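Local coordinates for adenylate kinase (Desulfovibrio gigas, PDB 2XB4), which probably catalyses the reversible transfer of the terminal phosphate of ATP to AMP, yielding two ADP, and carries a zinc ion in its LID domain, at residues 65-73 and 94-104. Residues are numbered along the deposited sequence; the frame is centred on the assembly and turned at random.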
# COMPACT_ATOMS: atom_id res chain seq x y z
N ILE A 65 9.57 -17.70 -29.37
CA ILE A 65 9.66 -16.94 -30.62
C ILE A 65 8.47 -17.32 -31.50
O ILE A 65 7.76 -16.43 -31.94
CB ILE A 65 10.97 -17.22 -31.36
CG1 ILE A 65 12.19 -16.67 -30.56
CG2 ILE A 65 10.94 -16.58 -32.78
CD1 ILE A 65 12.22 -15.23 -30.45
N PRO A 66 8.19 -18.64 -31.70
CA PRO A 66 6.94 -18.94 -32.47
C PRO A 66 5.65 -18.38 -31.86
O PRO A 66 4.74 -17.97 -32.59
CB PRO A 66 6.88 -20.47 -32.52
CG PRO A 66 8.23 -20.97 -32.20
CD PRO A 66 9.07 -19.84 -31.59
N MET A 67 5.56 -18.36 -30.54
CA MET A 67 4.43 -17.67 -29.91
C MET A 67 4.31 -16.23 -30.31
O MET A 67 3.17 -15.78 -30.61
CB MET A 67 4.51 -17.73 -28.38
CG MET A 67 4.22 -19.09 -27.91
SD MET A 67 4.12 -19.27 -26.05
CE MET A 67 2.83 -20.37 -25.91
N VAL A 68 5.42 -15.49 -30.19
CA VAL A 68 5.41 -14.10 -30.55
C VAL A 68 4.94 -13.96 -32.01
O VAL A 68 4.04 -13.16 -32.34
CB VAL A 68 6.82 -13.43 -30.32
CG1 VAL A 68 6.81 -12.03 -30.97
CG2 VAL A 68 7.16 -13.43 -28.80
N LEU A 69 5.54 -14.75 -32.91
CA LEU A 69 5.16 -14.59 -34.34
C LEU A 69 3.68 -14.91 -34.59
O LEU A 69 3.05 -14.23 -35.44
CB LEU A 69 5.98 -15.52 -35.23
CG LEU A 69 7.25 -14.93 -35.83
CD1 LEU A 69 6.81 -14.08 -37.04
CD2 LEU A 69 8.11 -14.18 -34.78
N GLU A 70 3.13 -15.93 -33.89
CA GLU A 70 1.72 -16.26 -34.05
C GLU A 70 0.83 -15.10 -33.62
O GLU A 70 -0.23 -14.87 -34.23
CB GLU A 70 1.31 -17.50 -33.23
CG GLU A 70 1.82 -18.76 -33.90
CD GLU A 70 1.13 -20.08 -33.48
OE1 GLU A 70 0.35 -20.15 -32.46
OE2 GLU A 70 1.46 -21.09 -34.18
N THR A 71 1.19 -14.43 -32.53
CA THR A 71 0.43 -13.25 -32.06
C THR A 71 0.52 -12.08 -33.01
O THR A 71 -0.47 -11.40 -33.31
CB THR A 71 0.93 -12.86 -30.60
OG1 THR A 71 0.58 -14.00 -29.78
CG2 THR A 71 0.14 -11.64 -30.03
N LEU A 72 1.72 -11.84 -33.52
CA LEU A 72 1.93 -10.77 -34.52
C LEU A 72 1.09 -10.98 -35.79
O LEU A 72 0.53 -10.03 -36.34
CB LEU A 72 3.40 -10.67 -34.85
CG LEU A 72 4.35 -10.20 -33.77
CD1 LEU A 72 5.82 -10.26 -34.35
CD2 LEU A 72 4.00 -8.78 -33.12
N GLU A 73 0.99 -12.24 -36.22
CA GLU A 73 0.18 -12.63 -37.40
C GLU A 73 -1.30 -12.46 -37.17
O GLU A 73 -2.05 -12.13 -38.09
CB GLU A 73 0.40 -14.07 -37.76
CG GLU A 73 1.68 -14.26 -38.49
CD GLU A 73 1.95 -15.72 -38.85
OE1 GLU A 73 1.53 -16.65 -38.08
OE2 GLU A 73 2.57 -15.92 -39.92
N LYS A 94 17.13 -14.45 -32.79
CA LYS A 94 16.10 -15.52 -33.15
C LYS A 94 14.84 -14.85 -33.67
O LYS A 94 14.20 -15.33 -34.67
CB LYS A 94 15.80 -16.46 -31.97
CG LYS A 94 17.04 -17.34 -31.74
CD LYS A 94 16.86 -18.19 -30.43
CE LYS A 94 17.73 -19.47 -30.54
NZ LYS A 94 17.98 -19.89 -29.14
N LEU A 95 14.47 -13.73 -33.03
CA LEU A 95 13.28 -12.99 -33.49
C LEU A 95 13.47 -12.42 -34.92
O LEU A 95 12.60 -12.55 -35.79
CB LEU A 95 12.91 -11.84 -32.54
CG LEU A 95 11.75 -10.87 -32.93
CD1 LEU A 95 10.41 -11.66 -32.86
CD2 LEU A 95 11.63 -9.72 -31.92
N PHE A 96 14.61 -11.78 -35.15
CA PHE A 96 14.88 -11.28 -36.48
C PHE A 96 14.81 -12.42 -37.57
O PHE A 96 14.18 -12.25 -38.62
CB PHE A 96 16.24 -10.61 -36.52
CG PHE A 96 16.57 -10.08 -37.87
CD1 PHE A 96 15.80 -9.03 -38.42
CD2 PHE A 96 17.57 -10.67 -38.64
CE1 PHE A 96 16.10 -8.58 -39.76
CE2 PHE A 96 17.86 -10.18 -39.97
CZ PHE A 96 17.11 -9.12 -40.47
N GLU A 97 15.40 -13.59 -37.30
CA GLU A 97 15.40 -14.68 -38.29
C GLU A 97 13.98 -15.22 -38.49
O GLU A 97 13.57 -15.52 -39.62
CB GLU A 97 16.32 -15.79 -37.79
CG GLU A 97 17.77 -15.30 -37.80
CD GLU A 97 18.76 -16.17 -37.00
OE1 GLU A 97 18.35 -17.12 -36.26
OE2 GLU A 97 19.97 -15.86 -37.08
N ALA A 98 13.20 -15.22 -37.40
CA ALA A 98 11.80 -15.72 -37.48
C ALA A 98 10.91 -14.74 -38.29
O ALA A 98 10.00 -15.16 -39.06
CB ALA A 98 11.22 -15.97 -36.05
N LEU A 99 11.10 -13.44 -38.08
CA LEU A 99 10.40 -12.44 -38.86
C LEU A 99 10.78 -12.51 -40.37
O LEU A 99 9.92 -12.47 -41.23
CB LEU A 99 10.74 -11.04 -38.32
CG LEU A 99 10.14 -10.60 -36.94
CD1 LEU A 99 10.84 -9.31 -36.61
CD2 LEU A 99 8.57 -10.39 -37.00
N GLN A 100 12.06 -12.66 -40.68
CA GLN A 100 12.46 -12.84 -42.08
C GLN A 100 11.81 -14.10 -42.72
O GLN A 100 11.35 -14.05 -43.88
CB GLN A 100 13.96 -12.97 -42.17
CG GLN A 100 14.73 -11.69 -41.89
CD GLN A 100 15.87 -11.55 -42.88
OE1 GLN A 100 16.82 -12.34 -42.84
NE2 GLN A 100 15.76 -10.58 -43.81
N GLU A 101 11.79 -15.21 -41.99
CA GLU A 101 11.22 -16.47 -42.52
C GLU A 101 9.72 -16.28 -42.85
O GLU A 101 9.17 -16.96 -43.70
CB GLU A 101 11.45 -17.70 -41.54
N LYS A 102 9.05 -15.35 -42.19
CA LYS A 102 7.60 -15.14 -42.43
C LYS A 102 7.34 -13.91 -43.28
O LYS A 102 6.16 -13.50 -43.47
CB LYS A 102 6.84 -14.95 -41.10
CG LYS A 102 6.81 -16.13 -40.21
CD LYS A 102 6.14 -17.34 -40.77
CE LYS A 102 5.81 -18.24 -39.56
NZ LYS A 102 4.79 -19.22 -40.05
N GLY A 103 8.41 -13.25 -43.72
CA GLY A 103 8.28 -12.09 -44.61
C GLY A 103 7.68 -10.90 -43.92
O GLY A 103 7.06 -10.07 -44.55
N MET A 104 7.86 -10.81 -42.63
CA MET A 104 7.29 -9.71 -41.87
C MET A 104 8.39 -8.64 -41.65
O MET A 104 9.44 -8.93 -41.06
CB MET A 104 6.80 -10.33 -40.55
CG MET A 104 5.68 -9.61 -39.84
SD MET A 104 5.24 -10.63 -38.39
CE MET A 104 4.44 -12.07 -39.14
O HOH W 1 3.44 -18.18 -37.28
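L69 puts its two methyls to different uses: CD2 meets A98 CB at 3.8 Å and L95 CD1, while CD1 lies against K102 CG and, at 3.8 Å, M104 CE. One turn earlier, I65 CG2, anti to the backbone N, presses on A98 CB at 3.3 Å, closer than two methyl carbons normally approach, and I65 CD1 reaches the backbone N of L95. L72 CD1 meets L99 CD2 at 3.8 Å. M104 bends at its thioether (chi3 -70°), which brings CE within 3.6 Å of E73 CG, while M104 SD rests near L72 CB. At the exposed edge, E73 OE2 and K102 NZ form a long salt bridge of 4.0 Å, supplemented by a water that donates to E73 OE1 and weakly accepts from K102 NZ. A Schellman motif at G103, with M104 N bonded to L99 O, folds M104 back on the other helix. The helix segments cross at -45° with axes 10.1 Å apart, an apolar pairing of helices 61-75 and 89-101 beside the parallel sheet of the P-loop-type core. I65 also touches F85, probably an AMP-binding residue. Inward, L72, L99 and M104 share W80 of strand 80-83, L95 touches L82 there, and V68 leans on I34 of helix 31-40.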